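Putative oxidoreductase (Mycobacterium avium, PDB 3QHA) probably catalyses the NAD(P)-dependent oxidation of a hydroxy acid, in the manner of 3-hydroxyisobutyrate dehydrogenases. Local coordinates at residues 109-112 / 113-117; 212-215 / 216-219; 244-247 / 248-251. All coordinates share one frame; numbering follows the deposited sequence.

Contact 1 (109-112 / 113-117); sequences DTTA and VELAR
The carbonyl oxygen of Thr110 takes the backbone N-H of Glu114 in a bond of 3.0 Å between Thr110 O and Glu114 N. Glu114 also brings its side chain back over the same oxygen: CG lies 3.3 Å from Thr110 O, and the chain then runs on extended from there. CG stands anti to its own carbonyl carbon (chi1 -80°), which carries the carboxylate back toward the start of the helix, where OE1 ends 4.4 Å from Thr110 CB. The carboxylate also makes a long, weak ion pair through OE2 with Arg85.

One residue further round, Leu115 N bonds to Thr111 O, and the two side chains lie side by side, pointing the same way. Thr111 CG2 meets Leu115 CD1 at 3.9 Å, while Leu115 CG rests 3.4 Å from Thr111 O. The threonine turns its methyl anti to the backbone N, and OG1 is left beside that N (chi1 -68°), on a different side from the leucine; there it hydrogen-bonds with Ser108 OG and Asp81 OD1, so the hydroxyl of this buried residue finds its partners on the residue just before the segment and on Asp81.

All of this belongs to helix 109-119, the connection in the beta-alpha-beta unit that leads from strand 100-103 to strand 125-132 in the Rossmann-type domain. Ala112 and Leu115 pack on Asp128 and Ile126 of strand 125-132. Ala112 O accepts from Ala116 N at 3.1 Å, and the CB of Ala116 sits 3.4 Å from that same Ala112 O. On the exposed side, Val113 sets its CG2 branch 3.8 Å from Asp109 O. Asp109 itself packs against Leu265 of the second subunit.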
# COMPACT_ATOMS: atom_id res chain seq x y z
N ASP B 109 -21.22 13.00 4.43
CA ASP B 109 -22.16 11.97 3.96
C ASP B 109 -23.63 12.41 4.03
O ASP B 109 -24.45 11.95 3.25
CB ASP B 109 -21.93 10.60 4.63
CG ASP B 109 -22.33 10.58 6.10
OD1 ASP B 109 -22.95 9.58 6.52
OD2 ASP B 109 -22.02 11.55 6.82
N THR B 110 -23.95 13.32 4.95
CA THR B 110 -25.31 13.88 5.03
C THR B 110 -25.62 14.87 3.90
O THR B 110 -26.78 15.08 3.57
CB THR B 110 -25.59 14.54 6.40
OG1 THR B 110 -24.43 15.24 6.84
CG2 THR B 110 -25.96 13.48 7.43
N THR B 111 -24.58 15.46 3.30
CA THR B 111 -24.78 16.41 2.19
C THR B 111 -25.45 15.74 0.99
O THR B 111 -26.36 16.31 0.39
CB THR B 111 -23.44 17.04 1.73
OG1 THR B 111 -22.95 17.90 2.76
CG2 THR B 111 -23.63 17.84 0.46
N ALA B 112 -25.00 14.53 0.66
CA ALA B 112 -25.55 13.79 -0.47
C ALA B 112 -27.03 13.46 -0.26
O ALA B 112 -27.85 13.63 -1.16
CB ALA B 112 -24.76 12.51 -0.71
N VAL B 113 -27.35 13.00 0.95
CA VAL B 113 -28.73 12.70 1.33
C VAL B 113 -29.63 13.94 1.25
O VAL B 113 -30.73 13.87 0.71
CB VAL B 113 -28.80 12.11 2.76
CG1 VAL B 113 -30.25 11.91 3.19
CG2 VAL B 113 -28.04 10.80 2.85
N GLU B 114 -29.14 15.06 1.78
CA GLU B 114 -29.90 16.31 1.79
C GLU B 114 -30.27 16.80 0.40
O GLU B 114 -31.44 17.10 0.13
CB GLU B 114 -29.11 17.42 2.49
CG GLU B 114 -29.16 17.36 4.00
CD GLU B 114 -28.48 18.56 4.64
OE1 GLU B 114 -27.53 18.35 5.44
OE2 GLU B 114 -28.88 19.70 4.34
N LEU B 115 -29.28 16.89 -0.48
CA LEU B 115 -29.50 17.36 -1.84
C LEU B 115 -30.42 16.40 -2.60
O LEU B 115 -31.24 16.83 -3.41
CB LEU B 115 -28.17 17.54 -2.58
CG LEU B 115 -27.23 18.62 -2.01
CD1 LEU B 115 -25.87 18.55 -2.68
CD2 LEU B 115 -27.84 20.01 -2.16
N ALA B 116 -30.30 15.10 -2.31
CA ALA B 116 -31.21 14.10 -2.89
C ALA B 116 -32.66 14.39 -2.50
O ALA B 116 -33.55 14.36 -3.36
CB ALA B 116 -30.81 12.70 -2.44
N ARG B 117 -32.89 14.67 -1.22
CA ARG B 117 -34.22 15.02 -0.73
C ARG B 117 -34.68 16.38 -1.25
O ARG B 117 -35.84 16.54 -1.63
CB ARG B 117 -34.24 15.02 0.81

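Contact 2 (212-215 / 216-219); sequences LGRV and VRHT
Helix 209-223, in the all-helical C-terminal part of the chain, packs against the second subunit along this stretch, and its side chains lie partly on their own backbone. Arg217 folds back over the preceding turn. Its chain bends at chi3 (-74°), which lays the guanidinium across the peptide after Gly213: Gly213 O sits 3.4 Å above the plane, over its centre, and NH2 lies 3.6 Å from Arg214 N. The same Gly213 O takes the backbone N-H of Arg217, with 3.0 Å between Arg217 N and Gly213 O. NH1 goes on to hydrogen-bond Gly227 O and Met230 O of the second subunit. The guanidinium planes of Arg214 and Arg217 stand 68° apart, and the nearest charged nitrogens, Arg214 NH1 and Arg217 NH2, stay 6.3 Å apart.

Val215 O is gripped twice by Thr219, by N at 2.9 Å and by OG1 at 2.7 Å, the two donors coming from opposite faces of the carbonyl plane. Thr219 OG1 stands between its backbone N and carbonyl carbon (chi1 53°), which brings it onto that oxygen; it also bonds Arg184 of the second subunit. Leu212 CD1 meets Val216 CG2 at 4.2 Å, and the pair packs on Met230 and Gly227 of that subunit. A threonine hydroxyl returning to the carbonyl four residues earlier is a familiar feature of alpha-helices, here within a helix at a dimer interface.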
# COMPACT_ATOMS: atom_id res chain seq x y z
N LEU B 212 14.80 2.97 1.11
CA LEU B 212 13.64 2.44 1.84
C LEU B 212 12.36 2.64 1.04
O LEU B 212 11.53 1.74 0.96
CB LEU B 212 13.50 3.11 3.22
CG LEU B 212 12.24 2.74 4.02
CD1 LEU B 212 12.18 1.24 4.28
CD2 LEU B 212 12.16 3.53 5.32
N GLY B 213 12.20 3.83 0.46
CA GLY B 213 11.05 4.13 -0.38
C GLY B 213 10.98 3.25 -1.61
O GLY B 213 9.92 2.74 -1.95
N ARG B 214 12.12 3.05 -2.27
CA ARG B 214 12.17 2.18 -3.45
C ARG B 214 11.73 0.76 -3.10
O ARG B 214 10.97 0.15 -3.85
CB ARG B 214 13.55 2.20 -4.12
CG ARG B 214 13.77 3.43 -5.02
CD ARG B 214 15.03 3.35 -5.89
NE ARG B 214 16.22 2.90 -5.17
CZ ARG B 214 17.08 3.69 -4.51
NH1 ARG B 214 16.90 5.01 -4.45
NH2 ARG B 214 18.13 3.15 -3.89
N VAL B 215 12.18 0.24 -1.96
CA VAL B 215 11.79 -1.10 -1.52
C VAL B 215 10.29 -1.18 -1.24
O VAL B 215 9.62 -2.11 -1.68
CB VAL B 215 12.57 -1.56 -0.27
CG1 VAL B 215 12.03 -2.89 0.26
CG2 VAL B 215 14.06 -1.67 -0.59
N VAL B 216 9.77 -0.18 -0.53
CA VAL B 216 8.35 -0.13 -0.19
C VAL B 216 7.48 -0.17 -1.44
O VAL B 216 6.59 -1.02 -1.56
CB VAL B 216 8.00 1.14 0.63
CG1 VAL B 216 6.48 1.30 0.78
CG2 VAL B 216 8.67 1.07 2.00
N ARG B 217 7.75 0.74 -2.38
CA ARG B 217 6.95 0.84 -3.60
C ARG B 217 7.07 -0.41 -4.47
O ARG B 217 6.08 -0.88 -5.03
CB ARG B 217 7.34 2.09 -4.39
CG ARG B 217 6.97 3.39 -3.69
CD ARG B 217 7.24 4.60 -4.56
NE ARG B 217 8.67 4.89 -4.68
CZ ARG B 217 9.39 5.59 -3.80
NH1 ARG B 217 8.83 6.07 -2.68
NH2 ARG B 217 10.68 5.79 -4.02
N HIS B 218 8.28 -0.96 -4.57
CA HIS B 218 8.49 -2.16 -5.38
C HIS B 218 7.71 -3.34 -4.82
O HIS B 218 7.02 -4.04 -5.56
CB HIS B 218 9.96 -2.53 -5.48
CG HIS B 218 10.20 -3.81 -6.21
ND1 HIS B 218 10.13 -3.91 -7.58
CD2 HIS B 218 10.46 -5.06 -5.76
CE1 HIS B 218 10.36 -5.16 -7.95
NE2 HIS B 218 10.57 -5.87 -6.86
N THR B 219 7.84 -3.56 -3.51
CA THR B 219 7.24 -4.73 -2.88
C THR B 219 5.72 -4.62 -2.79
O THR B 219 5.01 -5.63 -2.88
CB THR B 219 7.86 -4.99 -1.49
OG1 THR B 219 7.80 -3.79 -0.69
CG2 THR B 219 9.32 -5.40 -1.65

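Contact 3 (244-247 / 248-251); sequences LYQP and FLHT
Residues 244-247 run straight into 248-251 as the opening turns of helix 245-268, tied by successive i to i+4 backbone bonds: Phe248 N to Leu244 O and Leu249 N to Tyr245 O, both 2.9 Å, followed by His250 N to Gln246 O. Pro247 has no N-H to give, which suits a place in the first turn, while its carbonyl takes Thr251 N at 2.9 Å.

Leu249 carries the outer packing. Its CG is anti to the backbone N (chi1 -159°), and CD2 reaches Tyr245 CE2 at 4.0 Å, approaching the ring obliquely, the two side chains lying alongside and pointing the same way. The same methyl comes 4.2 Å from Gln246 OE1. That amide is swung round by a bend at chi2 (-63°), with NE2 at the edge of the Tyr245 ring and in its plane.

Helix 245-268 belongs to the helical C-terminal region that follows the Rossmann-type domain, and Phe248, near its beginning, is buried. Its CD1 meets Leu244 CB at 4.2 Å, and Phe248 CB lies 3.2 Å from Leu244 O. Farther out, the Phe248 side chain packs against Ile229, Leu238 and Leu287, while Leu244 packs on Val231. At the other end of the stretch, Thr251 packs against Phe189 of the second subunit.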
# COMPACT_ATOMS: atom_id res chain seq x y z
N LEU B 244 -8.88 -18.82 5.43
CA LEU B 244 -7.94 -17.76 5.79
C LEU B 244 -7.28 -17.95 7.16
O LEU B 244 -6.40 -17.18 7.51
CB LEU B 244 -8.63 -16.39 5.74
CG LEU B 244 -9.15 -15.93 4.38
CD1 LEU B 244 -9.91 -14.61 4.51
CD2 LEU B 244 -8.01 -15.79 3.39
N TYR B 245 -7.68 -18.97 7.91
CA TYR B 245 -7.21 -19.12 9.30
C TYR B 245 -5.70 -19.31 9.42
O TYR B 245 -5.04 -18.53 10.11
CB TYR B 245 -7.94 -20.26 10.01
CG TYR B 245 -7.55 -20.46 11.46
CD1 TYR B 245 -8.16 -19.72 12.48
CD2 TYR B 245 -6.59 -21.40 11.83
CE1 TYR B 245 -7.82 -19.91 13.81
CE2 TYR B 245 -6.23 -21.59 13.16
CZ TYR B 245 -6.85 -20.84 14.15
OH TYR B 245 -6.50 -21.03 15.46
N GLN B 246 -5.15 -20.33 8.76
CA GLN B 246 -3.71 -20.60 8.88
C GLN B 246 -2.86 -19.48 8.26
O GLN B 246 -1.84 -19.10 8.83
CB GLN B 246 -3.33 -21.96 8.29
CG GLN B 246 -3.72 -23.16 9.16
CD GLN B 246 -3.03 -23.18 10.52
OE1 GLN B 246 -1.92 -22.66 10.69
NE2 GLN B 246 -3.68 -23.80 11.51
N PRO B 247 -3.28 -18.94 7.10
CA PRO B 247 -2.55 -17.79 6.55
C PRO B 247 -2.55 -16.56 7.47
O PRO B 247 -1.50 -15.93 7.63
CB PRO B 247 -3.29 -17.49 5.25
CG PRO B 247 -3.87 -18.79 4.85
CD PRO B 247 -4.23 -19.49 6.12
N PHE B 248 -3.69 -16.22 8.06
CA PHE B 248 -3.78 -15.05 8.94
C PHE B 248 -3.05 -15.28 10.26
O PHE B 248 -2.45 -14.35 10.81
CB PHE B 248 -5.24 -14.65 9.18
CG PHE B 248 -5.77 -13.67 8.17
CD1 PHE B 248 -5.45 -13.79 6.82
CD2 PHE B 248 -6.57 -12.60 8.57
CE1 PHE B 248 -5.93 -12.88 5.89
CE2 PHE B 248 -7.06 -11.68 7.64
CZ PHE B 248 -6.74 -11.82 6.30
N LEU B 249 -3.09 -16.51 10.76
CA LEU B 249 -2.35 -16.88 11.96
C LEU B 249 -0.85 -16.71 11.71
O LEU B 249 -0.14 -16.14 12.54
CB LEU B 249 -2.67 -18.32 12.35
CG LEU B 249 -2.39 -18.71 13.80
CD1 LEU B 249 -3.26 -17.89 14.74
CD2 LEU B 249 -2.62 -20.20 14.00
N HIS B 250 -0.38 -17.20 10.57
CA HIS B 250 1.00 -17.00 10.12
C HIS B 250 1.34 -15.51 10.03
O HIS B 250 2.40 -15.07 10.48
CB HIS B 250 1.21 -17.73 8.78
CG HIS B 250 2.58 -17.61 8.20
ND1 HIS B 250 3.70 -18.16 8.79
CD2 HIS B 250 3.02 -17.04 7.05
CE1 HIS B 250 4.76 -17.91 8.04
NE2 HIS B 250 4.37 -17.24 6.98
N THR B 251 0.43 -14.72 9.46
CA THR B 251 0.60 -13.26 9.38
C THR B 251 0.64 -12.59 10.76
O THR B 251 1.41 -11.65 10.97
CB THR B 251 -0.51 -12.62 8.51
OG1 THR B 251 -0.40 -13.08 7.16
CG2 THR B 251 -0.41 -11.09 8.53

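Overall arrangement
The three contacts are separate helical turns in series along the chain. Contact 1 serves the Rossmann-type domain, its buried residues against the sheet and its others at the surface. Contacts 2 and 3 share the C-terminal family region, on successive helices whose nearest contact atoms lie about 14 Å apart, and both are remote from contact 1, with centres about 41 Å away. Contact 2 is the buried one, with polar side chains that bond mainly across to the second subunit. Contact 3 is a surface turn whose side chains meet mainly in two aliphatic-aromatic pairs, and the second subunit reaches just one residue of it, as it does in contact 1.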